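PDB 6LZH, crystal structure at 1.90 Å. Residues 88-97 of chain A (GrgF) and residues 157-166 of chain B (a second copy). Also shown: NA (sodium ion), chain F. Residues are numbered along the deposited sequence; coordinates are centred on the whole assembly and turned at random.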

# COMPACT_ATOMS: atom_id res chain seq x y z
N ALA A 88 -4.12 -6.68 6.24
CA ALA A 88 -4.87 -7.56 5.35
C ALA A 88 -4.02 -8.74 4.93
O ALA A 88 -4.50 -9.87 4.88
N GLU A 89 -2.75 -8.48 4.58
CA GLU A 89 -1.84 -9.57 4.24
C GLU A 89 -1.76 -10.58 5.37
O GLU A 89 -1.75 -11.79 5.14
N HIS A 90 -1.71 -10.08 6.60
CA HIS A 90 -1.58 -10.97 7.75
C HIS A 90 -2.82 -11.83 7.93
O HIS A 90 -2.73 -12.95 8.42
N LEU A 91 -3.99 -11.32 7.51
CA LEU A 91 -5.20 -12.15 7.54
C LEU A 91 -5.12 -13.31 6.56
O LEU A 91 -5.68 -14.38 6.82
N HIS A 92 -4.43 -13.12 5.43
CA HIS A 92 -4.15 -14.27 4.56
C HIS A 92 -3.27 -15.30 5.28
O HIS A 92 -3.45 -16.51 5.13
N ASP A 93 -2.30 -14.83 6.06
CA ASP A 93 -1.46 -15.76 6.81
C ASP A 93 -2.26 -16.43 7.91
O ASP A 93 -2.05 -17.62 8.22
N ALA A 94 -3.20 -15.70 8.50
CA ALA A 94 -4.08 -16.31 9.51
C ALA A 94 -4.95 -17.39 8.89
O ALA A 94 -5.12 -18.47 9.48
N VAL A 95 -5.51 -17.14 7.70
CA VAL A 95 -6.31 -18.16 7.02
C VAL A 95 -5.47 -19.41 6.75
O VAL A 95 -5.90 -20.54 7.00
N THR A 96 -4.24 -19.21 6.25
CA THR A 96 -3.31 -20.33 6.02
C THR A 96 -3.11 -21.15 7.28
O THR A 96 -3.21 -22.38 7.25
N TRP A 97 -2.81 -20.48 8.39
CA TRP A 97 -2.66 -21.15 9.68
C TRP A 97 -3.94 -21.90 10.07
O TRP A 97 -3.90 -23.08 10.46
N ALA B 157 -1.03 -15.79 -5.94
CA ALA B 157 -0.46 -14.99 -4.86
C ALA B 157 -0.76 -15.62 -3.51
O ALA B 157 0.13 -15.78 -2.67
N MET B 158 -2.03 -16.01 -3.29
CA MET B 158 -2.37 -16.73 -2.06
C MET B 158 -1.55 -18.00 -1.93
O MET B 158 -1.11 -18.35 -0.83
N HIS B 159 -1.31 -18.71 -3.03
CA HIS B 159 -0.58 -19.96 -2.90
C HIS B 159 0.90 -19.73 -2.65
O HIS B 159 1.55 -20.50 -1.92
N ASP B 160 1.48 -18.71 -3.28
CA ASP B 160 2.85 -18.31 -3.02
C ASP B 160 3.07 -18.02 -1.53
O ASP B 160 4.08 -18.44 -0.95
N ARG B 161 2.15 -17.27 -0.90
CA ARG B 161 2.29 -16.97 0.51
C ARG B 161 2.40 -18.24 1.33
O ARG B 161 3.29 -18.39 2.17
N ALA B 162 1.46 -19.17 1.12
CA ALA B 162 1.43 -20.40 1.91
C ALA B 162 2.67 -21.24 1.65
O ALA B 162 3.24 -21.82 2.58
N SER B 163 3.12 -21.30 0.39
CA SER B 163 4.31 -22.08 0.04
C SER B 163 5.57 -21.50 0.66
O SER B 163 6.41 -22.23 1.19
N ARG B 164 5.72 -20.18 0.59
CA ARG B 164 6.92 -19.55 1.16
C ARG B 164 6.98 -19.74 2.66
O ARG B 164 8.06 -19.92 3.23
N LEU B 165 5.82 -19.71 3.33
CA LEU B 165 5.78 -20.02 4.75
C LEU B 165 6.27 -21.43 5.02
O LEU B 165 6.84 -21.70 6.10
N ASP B 166 6.07 -22.36 4.08
CA ASP B 166 6.50 -23.74 4.22
C ASP B 166 7.97 -23.93 3.89
O ASP B 166 8.45 -25.07 3.86

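Residues 88-97 of chain A and 157-165 of chain B are helical, and the two helices cross at -65° with their axes 10.0 Å apart at closest approach. The two stretches, from two copies of GrgF, bury 405 Å² between them, both sides summed, largely through residues spaced three or four apart on each helix.

Along chain B, Ala157(B) stays clear of the chain A stretch, and the first contact is made by Met158(B). Its CA-to-CB bond points sideways, but with chi1 and chi2 both m and chi3 at 104° the end of the side chain reaches the imidazole of His92(A), a residue whose CA-to-CB bond points toward the chain B stretch, with chi1 m. The thioether lies over one face of this ring: SD of Met158(B) is 3.9 Å from the centroid of the His92(A) ring in a sulfur-aromatic contact, and CE of Met158(B) is 3.8 Å from the same centroid in a CH-pi contact. His159(B) and Asp160(B) take no part in the contact; OD2 of Asp160(B) instead forms a salt bridge with NH1 of Arg164(B) at 3.1 Å, within the helix.

Arg161(B) is the centre of this contact, with the largest covered area of any residue in the two stretches. Its CA-to-CB bond points toward the chain A stretch and it adopts m, t and p for chi1 to chi3, a bent path that carries its guanidinium between two carboxylates one helical turn apart. Asp93(A), with chi1 m, is held by a two-pronged salt bridge: NE of Arg161(B) donates to OD1 of Asp93(A), and NH2 of Arg161(B) to OD2 of Asp93(A), both at 2.8 Å. NH1 of Arg161(B) donates to OE1 of Glu89(A), also at 2.8 Å, completing a second salt bridge; the chi1 m, chi2 t conformation extends Glu89(A) to this meeting point. A water reinforces the link, donating to OE1 of Glu89(A) at 2.8 Å and accepting from NH2 of Arg161(B) at 2.9 Å. The aliphatic part of the arginine packs against His92(A), with CD of Arg161(B) 3.9 Å from CB of His92(A).

Past the arginine the chain B side of the contact is aliphatic. CB of Ala162(B) lies 4.0 Å from CG2 of Thr96(A), where the CA atoms of these residues approach to 6.3 Å. Leu165(B), m and t, has its CA-to-CB bond pointing toward the chain A stretch and lies against both the methyl of Thr96(A) and the carboxylate of Asp93(A), with CD1 of Leu165(B) 4.3 Å from CG2 of Thr96(A) and 3.8 Å from OD1 of Asp93(A). Asp166(B), the first residue to leave helical geometry, does not touch the chain A stretch; its OD1 binds the sodium ion at 2.5 Å.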

# COMPACT_ATOMS: atom_id res chain seq x y z
CB ALA A 88 -5.35 -6.79 4.12
CB GLU A 89 -0.46 -9.02 3.92
CG GLU A 89 -0.30 -8.48 2.53
CD GLU A 89 1.13 -8.04 2.29
OE1 GLU A 89 2.03 -8.90 2.15
OE2 GLU A 89 1.36 -6.83 2.29
CB HIS A 90 -1.26 -10.15 8.99
CG HIS A 90 0.14 -9.63 9.02
ND1 HIS A 90 0.58 -8.73 9.97
CD2 HIS A 90 1.20 -9.90 8.22
CE1 HIS A 90 1.85 -8.46 9.75
NE2 HIS A 90 2.26 -9.16 8.70
CB LEU A 91 -6.43 -11.30 7.25
CG LEU A 91 -6.95 -10.46 8.41
CD1 LEU A 91 -8.11 -9.60 7.93
CD2 LEU A 91 -7.40 -11.35 9.59
CB HIS A 92 -3.45 -13.83 3.27
CG HIS A 92 -4.09 -12.68 2.57
ND1 HIS A 92 -5.44 -12.44 2.59
CD2 HIS A 92 -3.54 -11.68 1.82
CE1 HIS A 92 -5.72 -11.36 1.88
NE2 HIS A 92 -4.58 -10.88 1.40
CB ASP A 93 -0.24 -15.02 7.38
CG ASP A 93 0.68 -14.48 6.30
OD1 ASP A 93 0.60 -15.01 5.16
OD2 ASP A 93 1.46 -13.52 6.57
CB ALA A 94 -4.93 -15.22 10.16
CB VAL A 95 -6.91 -17.59 5.72
CG1 VAL A 95 -7.37 -18.71 4.77
CG2 VAL A 95 -8.05 -16.60 6.01
CB THR A 96 -1.97 -19.78 5.53
OG1 THR A 96 -2.16 -19.12 4.28
CG2 THR A 96 -0.92 -20.89 5.40
CB TRP A 97 -2.31 -20.11 10.75
CG TRP A 97 -2.17 -20.63 12.12
CD1 TRP A 97 -1.09 -21.27 12.65
CD2 TRP A 97 -3.15 -20.56 13.17
NE1 TRP A 97 -1.33 -21.60 13.97
CE2 TRP A 97 -2.59 -21.17 14.31
CE3 TRP A 97 -4.44 -20.03 13.25
CZ2 TRP A 97 -3.28 -21.28 15.51
CZ3 TRP A 97 -5.13 -20.13 14.45
CH2 TRP A 97 -4.55 -20.75 15.57
CB ALA B 157 -1.00 -13.57 -4.92
CB MET B 158 -3.88 -17.03 -2.02
CG MET B 158 -4.76 -15.80 -1.81
SD MET B 158 -4.25 -14.77 -0.41
CE MET B 158 -3.46 -13.38 -1.22
CB HIS B 159 -0.71 -20.84 -4.13
CG HIS B 159 -0.46 -22.28 -3.78
ND1 HIS B 159 0.52 -23.02 -4.39
CD2 HIS B 159 -1.01 -23.08 -2.83
CE1 HIS B 159 0.53 -24.24 -3.87
NE2 HIS B 159 -0.37 -24.29 -2.91
CB ASP B 160 3.17 -17.11 -3.90
CG ASP B 160 4.58 -16.61 -3.70
OD1 ASP B 160 5.51 -17.43 -3.82
OD2 ASP B 160 4.72 -15.39 -3.43
CB ARG B 161 1.11 -16.15 1.03
CG ARG B 161 1.04 -14.72 0.62
CD ARG B 161 -0.06 -14.01 1.45
NE ARG B 161 0.45 -13.61 2.76
CZ ARG B 161 1.07 -12.46 2.98
NH1 ARG B 161 1.27 -11.62 1.96
NH2 ARG B 161 1.53 -12.16 4.18
CB ALA B 162 0.17 -21.19 1.60
CB SER B 163 4.45 -22.16 -1.48
OG SER B 163 3.36 -22.85 -2.06
CB ARG B 164 6.96 -18.07 0.80
CG ARG B 164 7.38 -17.82 -0.62
CD ARG B 164 6.91 -16.45 -1.07
NE ARG B 164 7.59 -15.38 -0.36
CZ ARG B 164 7.31 -14.09 -0.55
NH1 ARG B 164 6.37 -13.74 -1.42
NH2 ARG B 164 7.95 -13.16 0.15
CB LEU B 165 4.36 -19.83 5.28
CG LEU B 165 3.95 -18.38 5.55
CD1 LEU B 165 2.45 -18.28 5.74
CD2 LEU B 165 4.68 -17.83 6.76
CB ASP B 166 5.64 -24.67 3.35
CG ASP B 166 4.23 -24.86 3.89
OD1 ASP B 166 4.01 -24.63 5.08
OD2 ASP B 166 3.31 -25.24 3.12
NA NA F . 2.55 -25.33 6.98
O HOH W 1 3.21 -9.82 4.47